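Alpha-1,6-mannanase (Bacteroides thetaiotaomicron, PDB 4V1S) probably hydrolyses alpha-1,6-mannosidic bonds within mannan chains, as a family GH76 glycoside hydrolase of a polysaccharide-utilising gut bacterium. Local coordinates at residues Ser79-Asn84 against Gly146-Gly151; Lys167-Leu172 against Arg222-Ala227; Phe174-Glu179 against Ile229-Trp234; Tyr188-Glu191 against Ser195-Val198; Val207-Cys212 against Leu275-Ala280. One frame throughout, in Å; residues are numbered along the deposited sequence. Where two conformers were deposited one is given.

Contact 1 (Ser79-Asn84 against Gly146-Gly151); sequences SFIWGN and GWTAIG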
# COMPACT_ATOMS: atom_id res chain seq x y z
N SER A 79 2.35 -5.35 -16.97
CA SER A 79 2.74 -4.69 -15.73
C SER A 79 3.17 -5.65 -14.63
O SER A 79 2.66 -6.77 -14.49
CB SER A 79 1.57 -3.87 -15.21
OG SER A 79 0.40 -4.66 -15.00
N PHE A 80 4.14 -5.20 -13.85
CA PHE A 80 4.43 -5.82 -12.58
C PHE A 80 3.21 -5.70 -11.69
O PHE A 80 2.34 -4.87 -11.90
CB PHE A 80 5.62 -5.15 -11.91
CG PHE A 80 6.92 -5.32 -12.67
CD1 PHE A 80 7.55 -6.54 -12.73
CD2 PHE A 80 7.51 -4.24 -13.31
CE1 PHE A 80 8.72 -6.72 -13.42
CE2 PHE A 80 8.70 -4.40 -14.00
CZ PHE A 80 9.31 -5.65 -14.05
N ILE A 81 3.14 -6.56 -10.68
CA ILE A 81 1.94 -6.63 -9.86
C ILE A 81 1.63 -5.30 -9.15
O ILE A 81 0.45 -4.93 -8.96
CB ILE A 81 2.02 -7.84 -8.89
CG1 ILE A 81 0.65 -8.17 -8.34
CG2 ILE A 81 3.02 -7.59 -7.76
CD1 ILE A 81 0.63 -9.46 -7.53
N TRP A 82 2.68 -4.57 -8.76
CA TRP A 82 2.51 -3.42 -7.83
C TRP A 82 1.44 -2.41 -8.30
O TRP A 82 0.56 -2.04 -7.55
CB TRP A 82 3.86 -2.71 -7.67
CG TRP A 82 3.96 -1.76 -6.55
CD1 TRP A 82 2.97 -1.31 -5.74
CD2 TRP A 82 5.15 -1.09 -6.17
NE1 TRP A 82 3.49 -0.41 -4.82
CE2 TRP A 82 4.82 -0.25 -5.07
CE3 TRP A 82 6.46 -1.10 -6.64
CZ2 TRP A 82 5.76 0.56 -4.46
CZ3 TRP A 82 7.40 -0.33 -6.00
CH2 TRP A 82 7.04 0.51 -4.94
N GLY A 83 1.51 -1.95 -9.56
CA GLY A 83 0.56 -0.94 -10.02
C GLY A 83 -0.87 -1.43 -9.99
O GLY A 83 -1.78 -0.65 -9.79
N ASN A 84 -1.05 -2.74 -10.20
CA ASN A 84 -2.35 -3.34 -10.11
C ASN A 84 -2.90 -3.38 -8.70
O ASN A 84 -4.12 -3.41 -8.51
CB ASN A 84 -2.32 -4.79 -10.64
CG ASN A 84 -1.92 -4.85 -12.10
OD1 ASN A 84 -2.75 -4.66 -12.99
ND2 ASN A 84 -0.65 -5.01 -12.35
N GLY A 146 2.21 -9.20 0.79
CA GLY A 146 1.61 -8.44 1.88
C GLY A 146 0.80 -7.25 1.44
O GLY A 146 -0.32 -7.04 1.90
N TRP A 147 1.33 -6.48 0.49
CA TRP A 147 0.55 -5.42 -0.10
C TRP A 147 -0.76 -5.92 -0.65
O TRP A 147 -1.81 -5.28 -0.51
CB TRP A 147 1.31 -4.79 -1.27
CG TRP A 147 2.45 -3.80 -1.05
CD1 TRP A 147 3.77 -4.07 -0.73
CD2 TRP A 147 2.39 -2.39 -1.28
NE1 TRP A 147 4.51 -2.91 -0.74
CE2 TRP A 147 3.69 -1.87 -1.08
CE3 TRP A 147 1.35 -1.52 -1.64
CZ2 TRP A 147 3.99 -0.50 -1.26
CZ3 TRP A 147 1.65 -0.17 -1.79
CH2 TRP A 147 2.96 0.32 -1.61
N THR A 148 -0.69 -7.09 -1.30
CA THR A 148 -1.88 -7.67 -1.95
C THR A 148 -2.86 -8.19 -0.90
O THR A 148 -4.06 -7.92 -0.98
CB THR A 148 -1.48 -8.78 -2.93
OG1 THR A 148 -0.59 -8.24 -3.91
CG2 THR A 148 -2.67 -9.37 -3.60
N ALA A 149 -2.33 -8.88 0.13
CA ALA A 149 -3.16 -9.39 1.21
C ALA A 149 -3.99 -8.28 1.87
O ALA A 149 -5.15 -8.49 2.17
CB ALA A 149 -2.30 -10.11 2.25
N ILE A 150 -3.39 -7.13 2.09
CA ILE A 150 -4.10 -5.97 2.65
C ILE A 150 -5.30 -5.65 1.78
O ILE A 150 -6.41 -5.54 2.29
CB ILE A 150 -3.14 -4.77 2.74
CG1 ILE A 150 -2.11 -4.97 3.86
CG2 ILE A 150 -3.90 -3.48 3.02
CD1 ILE A 150 -0.85 -4.12 3.64
N GLY A 151 -5.09 -5.51 0.47
CA GLY A 151 -6.18 -5.16 -0.46
C GLY A 151 -7.27 -6.25 -0.46
O GLY A 151 -8.46 -5.93 -0.48

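Contact 2 (Lys167-Leu172 against Arg222-Ala227); sequences KAKGAL and RQYLDA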
# COMPACT_ATOMS: atom_id res chain seq x y z
N LYS A 167 -7.72 -15.95 -0.97
CA LYS A 167 -6.46 -15.46 -1.52
C LYS A 167 -5.76 -14.52 -0.52
O LYS A 167 -4.53 -14.48 -0.50
CB LYS A 167 -6.63 -14.79 -2.87
CG LYS A 167 -6.94 -15.77 -3.99
CD LYS A 167 -5.73 -16.59 -4.38
CE LYS A 167 -6.01 -17.49 -5.57
NZ LYS A 167 -7.02 -18.54 -5.30
N ALA A 168 -6.50 -13.73 0.27
CA ALA A 168 -5.86 -12.92 1.32
C ALA A 168 -5.06 -13.81 2.26
O ALA A 168 -3.92 -13.52 2.60
CB ALA A 168 -6.87 -12.13 2.11
N LYS A 169 -5.69 -14.89 2.70
CA LYS A 169 -5.03 -15.83 3.60
C LYS A 169 -3.81 -16.48 2.95
O LYS A 169 -2.76 -16.64 3.60
CB LYS A 169 -6.02 -16.91 4.06
CG LYS A 169 -7.05 -16.39 5.03
CD LYS A 169 -8.08 -17.49 5.27
CE LYS A 169 -9.18 -17.08 6.20
NZ LYS A 169 -10.22 -18.15 6.30
N GLY A 170 -3.95 -16.83 1.68
CA GLY A 170 -2.86 -17.47 0.97
C GLY A 170 -1.70 -16.54 0.72
O GLY A 170 -0.56 -16.92 0.89
N ALA A 171 -2.00 -15.32 0.33
CA ALA A 171 -0.93 -14.32 0.13
C ALA A 171 -0.18 -14.07 1.44
O ALA A 171 1.04 -14.00 1.47
CB ALA A 171 -1.53 -13.02 -0.40
N LEU A 172 -0.93 -13.88 2.53
CA LEU A 172 -0.32 -13.64 3.85
C LEU A 172 0.50 -14.88 4.27
O LEU A 172 1.60 -14.73 4.81
CB LEU A 172 -1.34 -13.25 4.89
CG LEU A 172 -0.74 -13.00 6.28
CD1 LEU A 172 0.42 -12.00 6.23
CD2 LEU A 172 -1.81 -12.54 7.25
N ARG A 222 -5.77 -15.85 17.15
CA ARG A 222 -4.68 -15.21 17.88
C ARG A 222 -3.29 -15.44 17.24
O ARG A 222 -2.38 -14.65 17.47
CB ARG A 222 -4.68 -15.63 19.37
N GLN A 223 -3.14 -16.47 16.41
CA GLN A 223 -1.87 -16.71 15.71
C GLN A 223 -1.46 -15.49 14.87
O GLN A 223 -0.28 -15.19 14.76
CB GLN A 223 -1.90 -17.93 14.80
N TYR A 224 -2.43 -14.80 14.29
CA TYR A 224 -2.15 -13.61 13.51
C TYR A 224 -1.68 -12.43 14.38
O TYR A 224 -0.73 -11.71 14.02
CB TYR A 224 -3.38 -13.20 12.72
CG TYR A 224 -3.73 -14.11 11.55
CD1 TYR A 224 -2.84 -14.30 10.51
CD2 TYR A 224 -4.97 -14.73 11.48
CE1 TYR A 224 -3.17 -15.12 9.44
CE2 TYR A 224 -5.30 -15.55 10.42
CZ TYR A 224 -4.41 -15.74 9.38
OH TYR A 224 -4.76 -16.55 8.30
N LEU A 225 -2.34 -12.22 15.52
CA LEU A 225 -1.91 -11.21 16.48
C LEU A 225 -0.51 -11.53 17.00
O LEU A 225 0.35 -10.64 17.06
CB LEU A 225 -2.89 -11.08 17.64
CG LEU A 225 -2.49 -10.11 18.78
CD1 LEU A 225 -2.29 -8.68 18.28
CD2 LEU A 225 -3.54 -10.13 19.87
N ASP A 226 -0.27 -12.79 17.34
CA ASP A 226 1.04 -13.18 17.85
C ASP A 226 2.14 -12.98 16.82
O ASP A 226 3.25 -12.58 17.17
CB ASP A 226 1.03 -14.63 18.35
CG ASP A 226 0.18 -14.82 19.61
OD1 ASP A 226 -0.03 -13.84 20.38
OD2 ASP A 226 -0.27 -15.96 19.82
N ALA A 227 1.83 -13.23 15.54
CA ALA A 227 2.79 -12.99 14.47
C ALA A 227 3.10 -11.50 14.35
O ALA A 227 4.26 -11.14 14.26
CB ALA A 227 2.27 -13.55 13.15
O HOH W 1 -2.78 -16.83 6.39

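Contact 3 (Phe174-Glu179 against Ile229-Trp234); sequences FSLSGE and IRINDW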
# COMPACT_ATOMS: atom_id res chain seq x y z
N PHE A 174 2.07 -16.80 2.35
CA PHE A 174 3.30 -16.67 1.62
C PHE A 174 4.24 -15.70 2.30
O PHE A 174 5.42 -16.01 2.50
CB PHE A 174 3.09 -16.32 0.15
CG PHE A 174 4.38 -16.32 -0.63
CD1 PHE A 174 4.99 -17.51 -0.96
CD2 PHE A 174 5.06 -15.15 -0.90
CE1 PHE A 174 6.22 -17.52 -1.60
CE2 PHE A 174 6.28 -15.15 -1.54
CZ PHE A 174 6.86 -16.34 -1.90
N SER A 175 3.76 -14.52 2.62
CA SER A 175 4.62 -13.52 3.30
C SER A 175 5.20 -14.12 4.60
O SER A 175 6.38 -13.92 4.93
CB SER A 175 3.85 -12.24 3.61
OG SER A 175 3.41 -11.59 2.44
N LEU A 176 4.36 -14.82 5.35
CA LEU A 176 4.82 -15.38 6.63
C LEU A 176 5.85 -16.50 6.45
O LEU A 176 6.66 -16.77 7.37
CB LEU A 176 3.64 -15.87 7.48
CG LEU A 176 2.81 -14.77 8.12
CD1 LEU A 176 1.48 -15.34 8.61
CD2 LEU A 176 3.53 -14.04 9.25
N SER A 177 5.87 -17.12 5.26
CA SER A 177 6.84 -18.17 4.99
C SER A 177 8.23 -17.53 4.78
O SER A 177 9.24 -18.24 4.78
CB SER A 177 6.47 -19.02 3.77
OG SER A 177 6.70 -18.35 2.52
N GLY A 178 8.29 -16.20 4.62
CA GLY A 178 9.59 -15.53 4.47
C GLY A 178 10.23 -15.15 5.80
O GLY A 178 11.32 -14.60 5.82
N GLU A 179 9.55 -15.42 6.88
CA GLU A 179 10.05 -15.18 8.25
C GLU A 179 10.81 -16.41 8.74
O GLU A 179 10.35 -17.55 8.64
CB GLU A 179 8.89 -14.94 9.24
CG GLU A 179 9.35 -14.47 10.61
CD GLU A 179 8.29 -14.43 11.68
OE1 GLU A 179 7.11 -14.78 11.41
OE2 GLU A 179 8.62 -14.03 12.83
N ILE A 229 2.96 -9.22 16.63
CA ILE A 229 3.75 -8.81 17.81
C ILE A 229 5.20 -9.26 17.68
O ILE A 229 6.12 -8.49 17.93
CB ILE A 229 3.11 -9.36 19.10
CG1 ILE A 229 1.78 -8.63 19.37
CG2 ILE A 229 4.04 -9.20 20.30
CD1 ILE A 229 0.92 -9.28 20.46
N ARG A 230 5.39 -10.51 17.26
CA ARG A 230 6.71 -11.07 17.09
C ARG A 230 7.51 -10.30 16.04
O ARG A 230 8.67 -9.92 16.27
CB ARG A 230 6.59 -12.55 16.73
CG ARG A 230 7.90 -13.26 16.51
CD ARG A 230 7.69 -14.73 16.15
NE ARG A 230 6.98 -14.88 14.88
CZ ARG A 230 5.75 -15.35 14.69
NH1 ARG A 230 4.99 -15.77 15.70
NH2 ARG A 230 5.26 -15.41 13.45
N ILE A 231 6.91 -10.10 14.86
CA ILE A 231 7.57 -9.38 13.79
C ILE A 231 7.82 -7.92 14.21
O ILE A 231 8.89 -7.37 13.95
CB ILE A 231 6.73 -9.45 12.50
CG1 ILE A 231 6.69 -10.91 11.99
CG2 ILE A 231 7.29 -8.50 11.46
CD1 ILE A 231 5.57 -11.16 11.01
N ASN A 232 6.85 -7.30 14.86
CA ASN A 232 7.04 -5.94 15.35
C ASN A 232 8.21 -5.81 16.32
O ASN A 232 9.04 -4.91 16.19
CB ASN A 232 5.81 -5.40 16.03
CG ASN A 232 5.97 -3.94 16.42
OD1 ASN A 232 6.30 -3.11 15.57
ND2 ASN A 232 5.80 -3.64 17.70
N ASP A 233 8.26 -6.71 17.30
CA ASP A 233 9.36 -6.69 18.28
C ASP A 233 10.72 -6.73 17.55
O ASP A 233 11.62 -5.95 17.87
CB ASP A 233 9.25 -7.88 19.23
CG ASP A 233 8.17 -7.70 20.27
OD1 ASP A 233 7.56 -6.61 20.38
OD2 ASP A 233 7.91 -8.69 20.98
N TRP A 234 10.85 -7.61 16.56
CA TRP A 234 12.10 -7.70 15.79
C TRP A 234 12.37 -6.39 15.04
O TRP A 234 13.51 -5.90 14.99
CB TRP A 234 12.07 -8.88 14.81
CG TRP A 234 13.33 -9.01 14.01
CD1 TRP A 234 14.47 -9.71 14.36
CD2 TRP A 234 13.61 -8.40 12.76
NE1 TRP A 234 15.43 -9.57 13.39
CE2 TRP A 234 14.93 -8.77 12.39
CE3 TRP A 234 12.87 -7.61 11.88
CZ2 TRP A 234 15.51 -8.36 11.20
CZ3 TRP A 234 13.46 -7.19 10.69
CH2 TRP A 234 14.77 -7.55 10.37

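Contact 4 (Tyr188-Glu191 against Ser195-Val198); sequences YFQE and SLPV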
# COMPACT_ATOMS: atom_id res chain seq x y z
N TYR A 188 12.59 -11.83 4.63
CA TYR A 188 13.39 -11.55 3.47
C TYR A 188 12.65 -10.67 2.48
O TYR A 188 11.43 -10.74 2.38
CB TYR A 188 13.80 -12.84 2.75
CG TYR A 188 14.58 -13.80 3.58
CD1 TYR A 188 15.96 -13.66 3.76
CD2 TYR A 188 13.94 -14.86 4.20
CE1 TYR A 188 16.66 -14.56 4.54
CE2 TYR A 188 14.63 -15.76 4.97
CZ TYR A 188 15.99 -15.60 5.14
OH TYR A 188 16.66 -16.49 5.91
N PHE A 189 13.38 -9.90 1.69
CA PHE A 189 12.74 -9.18 0.62
C PHE A 189 12.06 -10.10 -0.37
O PHE A 189 10.92 -9.86 -0.74
CB PHE A 189 13.78 -8.34 -0.12
CG PHE A 189 13.22 -7.44 -1.19
CD1 PHE A 189 12.19 -6.56 -0.90
CD2 PHE A 189 13.69 -7.51 -2.50
CE1 PHE A 189 11.66 -5.75 -1.89
CE2 PHE A 189 13.18 -6.69 -3.49
CZ PHE A 189 12.15 -5.81 -3.19
N GLN A 190 12.79 -11.14 -0.81
CA GLN A 190 12.33 -11.95 -1.91
C GLN A 190 12.73 -13.44 -1.81
O GLN A 190 13.60 -13.83 -1.00
CB GLN A 190 12.79 -11.39 -3.21
CG GLN A 190 14.26 -11.59 -3.47
CD GLN A 190 14.68 -10.92 -4.77
OE1 GLN A 190 14.15 -11.20 -5.86
NE2 GLN A 190 15.62 -10.03 -4.65
N GLU A 191 12.05 -14.24 -2.60
CA GLU A 191 12.13 -15.70 -2.50
C GLU A 191 13.37 -16.21 -3.21
O GLU A 191 14.00 -17.18 -2.77
CB GLU A 191 10.88 -16.33 -3.10
CG GLU A 191 10.85 -17.85 -3.05
CD GLU A 191 9.59 -18.41 -3.68
OE1 GLU A 191 9.18 -17.91 -4.78
OE2 GLU A 191 9.03 -19.36 -3.10
N SER A 195 20.40 -10.53 -8.05
CA SER A 195 21.33 -9.41 -8.04
C SER A 195 21.41 -8.70 -6.68
O SER A 195 22.43 -8.14 -6.34
CB SER A 195 20.98 -8.41 -9.15
OG SER A 195 19.64 -7.96 -9.02
N LEU A 196 20.33 -8.73 -5.90
CA LEU A 196 20.34 -8.05 -4.61
C LEU A 196 20.98 -8.91 -3.55
O LEU A 196 20.73 -10.12 -3.50
CB LEU A 196 18.92 -7.76 -4.13
CG LEU A 196 18.18 -6.65 -4.86
CD1 LEU A 196 16.78 -6.56 -4.27
CD2 LEU A 196 18.89 -5.31 -4.77
N PRO A 197 21.75 -8.28 -2.66
CA PRO A 197 22.26 -9.08 -1.55
C PRO A 197 21.12 -9.57 -0.65
O PRO A 197 20.10 -8.88 -0.50
CB PRO A 197 23.19 -8.11 -0.79
CG PRO A 197 22.84 -6.74 -1.26
CD PRO A 197 22.13 -6.85 -2.57
N VAL A 198 21.30 -10.74 -0.06
CA VAL A 198 20.28 -11.32 0.81
C VAL A 198 20.05 -10.35 1.98
O VAL A 198 20.98 -9.92 2.66
CB VAL A 198 20.67 -12.72 1.32
CG1 VAL A 198 19.60 -13.30 2.24
CG2 VAL A 198 20.89 -13.68 0.15

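Contact 5 (Val207-Cys212 against Leu275-Ala280); sequences VTMLSC and LKMYQA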
# COMPACT_ATOMS: atom_id res chain seq x y z
N VAL A 207 4.05 -4.61 5.92
CA VAL A 207 2.85 -5.08 5.23
C VAL A 207 2.38 -6.43 5.80
O VAL A 207 1.19 -6.75 5.80
CB VAL A 207 3.00 -5.18 3.70
CG1 VAL A 207 3.26 -3.81 3.11
CG2 VAL A 207 4.04 -6.20 3.25
N THR A 208 3.32 -7.26 6.28
CA THR A 208 2.93 -8.51 6.89
C THR A 208 2.21 -8.25 8.23
O THR A 208 1.18 -8.87 8.51
CB THR A 208 4.13 -9.45 7.02
OG1 THR A 208 4.68 -9.71 5.75
CG2 THR A 208 3.78 -10.76 7.65
N MET A 209 2.73 -7.32 9.04
CA MET A 209 2.06 -6.94 10.25
C MET A 209 0.65 -6.42 10.01
O MET A 209 -0.29 -6.83 10.69
CB MET A 209 2.86 -5.88 11.02
CG MET A 209 4.12 -6.43 11.68
SD MET A 209 5.32 -5.16 12.17
CE MET A 209 4.25 -4.00 13.01
N LEU A 210 0.49 -5.53 9.04
CA LEU A 210 -0.81 -4.96 8.79
C LEU A 210 -1.78 -6.05 8.30
O LEU A 210 -2.92 -6.11 8.74
CB LEU A 210 -0.73 -3.79 7.80
CG LEU A 210 -2.07 -3.09 7.57
CD1 LEU A 210 -2.66 -2.54 8.87
CD2 LEU A 210 -1.92 -1.96 6.58
N SER A 211 -1.30 -6.92 7.42
CA SER A 211 -2.11 -8.04 6.92
C SER A 211 -2.54 -8.95 8.07
O SER A 211 -3.71 -9.36 8.16
CB SER A 211 -1.33 -8.86 5.90
OG SER A 211 -1.03 -8.13 4.72
N CYS A 212 -1.58 -9.28 8.94
CA CYS A 212 -1.87 -10.08 10.14
C CYS A 212 -2.96 -9.44 10.99
O CYS A 212 -3.88 -10.11 11.43
CB CYS A 212 -0.61 -10.28 10.99
SG CYS A 212 0.53 -11.54 10.41
N LEU A 275 -1.49 1.15 14.86
CA LEU A 275 -2.84 1.59 15.23
C LEU A 275 -3.75 0.39 15.40
O LEU A 275 -4.59 0.37 16.31
CB LEU A 275 -3.40 2.62 14.24
CG LEU A 275 -2.65 3.97 14.25
CD1 LEU A 275 -3.18 4.84 13.14
CD2 LEU A 275 -2.78 4.69 15.60
N LYS A 276 -3.63 -0.62 14.53
CA LYS A 276 -4.45 -1.83 14.70
C LYS A 276 -4.02 -2.62 15.93
O LYS A 276 -4.87 -3.19 16.63
CB LYS A 276 -4.43 -2.73 13.47
CG LYS A 276 -5.04 -2.04 12.26
CD LYS A 276 -5.48 -3.01 11.18
CE LYS A 276 -6.85 -3.61 11.48
NZ LYS A 276 -7.92 -2.57 11.35
N MET A 277 -2.72 -2.65 16.21
CA MET A 277 -2.22 -3.36 17.39
C MET A 277 -2.71 -2.68 18.66
O MET A 277 -3.05 -3.36 19.62
CB MET A 277 -0.71 -3.47 17.37
CG MET A 277 -0.22 -4.31 16.19
SD MET A 277 1.54 -4.34 15.93
CE MET A 277 1.98 -5.57 17.18
N TYR A 278 -2.79 -1.36 18.63
CA TYR A 278 -3.38 -0.62 19.73
C TYR A 278 -4.83 -1.01 19.97
O TYR A 278 -5.23 -1.29 21.10
CB TYR A 278 -3.29 0.88 19.46
CG TYR A 278 -4.03 1.71 20.47
CD1 TYR A 278 -3.71 1.64 21.83
CD2 TYR A 278 -5.05 2.58 20.08
CE1 TYR A 278 -4.39 2.40 22.76
CE2 TYR A 278 -5.72 3.35 21.01
CZ TYR A 278 -5.39 3.25 22.34
OH TYR A 278 -6.05 4.03 23.26
N GLN A 279 -5.63 -1.05 18.91
CA GLN A 279 -7.04 -1.44 19.05
C GLN A 279 -7.18 -2.87 19.59
O GLN A 279 -8.07 -3.15 20.41
CB GLN A 279 -7.78 -1.30 17.72
CG GLN A 279 -7.89 0.14 17.23
CD GLN A 279 -8.57 1.10 18.22
OE1 GLN A 279 -8.29 2.31 18.24
NE2 GLN A 279 -9.47 0.58 19.04
N ALA A 280 -6.31 -3.77 19.15
CA ALA A 280 -6.38 -5.18 19.55
C ALA A 280 -5.94 -5.44 21.00
O ALA A 280 -6.52 -6.29 21.69
CB ALA A 280 -5.56 -6.04 18.60

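Contact 1 (Ser79-Asn84 against Gly146-Gly151)
Trp82 and Trp147 form an edge-to-face, or T-shaped, aromatic pair between helices 81-97 and 142-159 of the alpha-helical barrel, probably (alpha/alpha)6 as in other GH76 enzymes. The pair carries most of the contact; Trp147 is buried, Trp82 only partly so. The five-membered ring of Trp82 turns its edge to the six-membered ring of Trp147. Their centroids are 4.5 Å apart and the planes meet at 63°. The leading atom is Trp82 NE1, which sits above one face of Trp147, offset toward the rim, and comes within 3.3 Å of Trp147 CH2. At chi1 -166° Trp82 CG lies opposite the backbone N, and the indole reaches across to that face. On the six-membered ring, Trp82 CZ2 lies 3.8 Å from Trp147 CZ2 and widens the apolar contact. Trp147 NE1 is hydrogen-bonded to a glycerol, probably from the crystallisation liquor, though it may mark a pocket. Replacing Trp147 with an alanine would probably leave the Trp82 edge without the ring face it meets and open a gap between the two helices. A lighter touch joins Ile81 CD1 to Thr148 OG1 at 4.0 Å, while that hydroxyl is hydrogen-bonded to Glu144 O one helical turn back.

Contact 2 (Lys167-Leu172 against Arg222-Ala227)
Helix-helix packing within the alpha-helical barrel brings Tyr224, near the start of helix 222-239, against Leu172 and Lys169 of helix 162-177. The two backbones stay well apart, with the CA atoms of Leu172 and Tyr224 9.8 Å from each other. The long Tyr224 side chain spans most of that space. Its ring meets Leu172 obliquely: the methyl CD2 of Leu172 lies 3.6 Å from Tyr224 CE1 and 3.8 Å from Tyr224 CD1, so one branch of the leucine does all the touching. Leu172 CG stands anti to the backbone N, and chi1 180° and chi2 53° together put CD2 at the ring. Leu172 also packs on Ser211 and Leu215 of helix 202-219, so it packs where three helices meet.

The far end of the tyrosine is polar. No direct hydrogen bond joins the segments; a single water does it. This water donates to the backbone oxygen Lys169 O at 2.8 Å, and it is hydrogen-bonded to Tyr224 OH, also at 2.8 Å. It sits at the edge of the tyrosine, in the ring plane. The Lys169 side chain crosses the tyrosine at about a right angle, with Lys169 CG 4.0 Å from Tyr224 OH. The lysine chain then runs on extended. Apolar packing at the ring and a water bridge at the hydroxyl thus share one side chain. This is ordinary packing between neighbouring helices, here in the (alpha/alpha)6 barrel expected of GH76 enzymes.

Contact 3 (Phe174-Glu179 against Ile229-Trp234)
Glu179 and Arg230 make a bidentate salt bridge where the chain leaves helix 162-177 and passes helix 222-239. The inner, better buried part of the contact is apolar. There Leu176 CD2 meets Ile231 CD1 at 3.9 Å, the two side chains crossing at a slant. Ile231 also touches the glutamate, its CG1 standing 3.8 Å from Glu179 OE2, so the carboxylate rests against an apolar side chain. Ile231 is buried and packs further on Ser205 of helix 202-219.

The solvent side is polar; Arg230 is exposed and Glu179 partly so. The grip here is close and straight. Arg230 NE reaches Glu179 OE2 at 2.8 Å, and Arg230 NH2 reaches Glu179 OE1 at 2.8 Å, both at close to 170°. OE1 is met on its syn lone pair; OE2 is met on the syn side but somewhat out of the carboxylate plane. The guanidinium and carboxylate planes are only 23° apart. A bend at chi3 of Arg230 turns the guanidinium edge toward the glutamate. An alanine in place of Glu179 would probably leave the arginine charge without its mate and the guanidinium free to turn. This is a side-on bidentate Arg-Glu salt bridge over a Leu-Ile contact, joining the end of one barrel helix to the next but one.

Contact 4 (Tyr188-Glu191 against Ser195-Val198)
Tyr188 OH is hydrogen-bonded to Asp180 OD2, which holds the outer end of a ring that also meets Val198 across a surface loop. The loop lies between helix 162-177 and strand 199-201, and only three residues separate the two segments, so the chain turns back on itself. The CA atoms of Tyr188 and Val198 are 7.4 Å apart. One methyl of the valine does the touching: Val198 CG1 is 3.9 Å from Tyr188 CE1 and 4.0 Å from Tyr188 CD1, with the two side chains slanting past each other. Lys200, just beyond the segment, adds a cation-pi contact to the same ring.

Leu196 makes the second apolar touch. Its methyl CD1 lies 3.7 Å from Phe189 CD2 and equally far from Phe189 CE2, so it sits against the CD2-CE2 bond, obliquely. Phe189 CG is anti to the backbone N (chi1 -174°), and this sends the ring out toward the leucine. No hydrogen bond links the two segments directly. The backbone of Phe189 is instead hydrogen-bonded to the backbones of Gln199, just past the second segment, and Tyr142. Phe189 also meets Phe141 edge-to-face, and a glycerol, probably from the crystallisation liquor, is bound about 3 Å from its side chain at the nearest atoms. Leu196 and Val198 are both exposed, so this is a surface contact. It closes a surface loop that links barrel helix 162-177 to strand 199-201.

Contact 5 (Val207-Cys212 against Leu275-Ala280)
Met209 and Met277 cross at about a right angle between helices 202-219 and 264-281, in the helical barrel of this GH76 protein. The terminal methyl of Met209 meets the sulfur of Met277, with Met209 CE 4.0 Å from Met277 SD. Both chains bend at chi3, 48° in Met209 and 80° in Met277. These bends turn the methyls aside from the line of the chain. Met209 also packs on Met270, Ser273, Ile231 and Asn232, so it belongs to a core shared with helix 222-239.

A second crossing, also at about a right angle, sets Leu210 against Lys276. Here the leucine methyl CD1 meets the middle of the lysine chain, 3.7 Å from Lys276 CD. Lys276 has two deposited conformers, and this touch belongs to the one described. The aliphatic part of Lys276 lies against the leucine, while NZ goes on to a salt bridge with Glu217. The backbones are closest here, with the CA atoms of Leu210 and Lys276 7.6 Å apart. No hydrogen bond passes between the segments. Within segment 207-212, Val207 O takes two bonds from opposite faces of its plane, from Ser211 N at 3.0 Å and from Ser211 OG at 2.8 Å.

Contacts 2 and 3 are neighbours on the same helix pair, 162-177 with 222-239, with centres about 10 Å apart. The centre of contact 5 lies about 11 Å from that of contact 2 and about 12 Å from that of contact 3. Helix 202-219 joins them: Leu172 CD1 is 3.6 Å from Ser211 CB and Leu176 CD2 is 3.7 Å from Thr208 CG2. Contact 1 reaches this core through Gly146 CA, 3.6 Å from Val207 CG2. Contact 4, nearer the surface, meets contact 3 by a probable hydrogen bond from Tyr188 N to Gly178 O, at 3.3 Å. Glycerol, probably from the crystallisation liquor, lies about 3 Å from side chains of contacts 1 and 4, and may mark pockets.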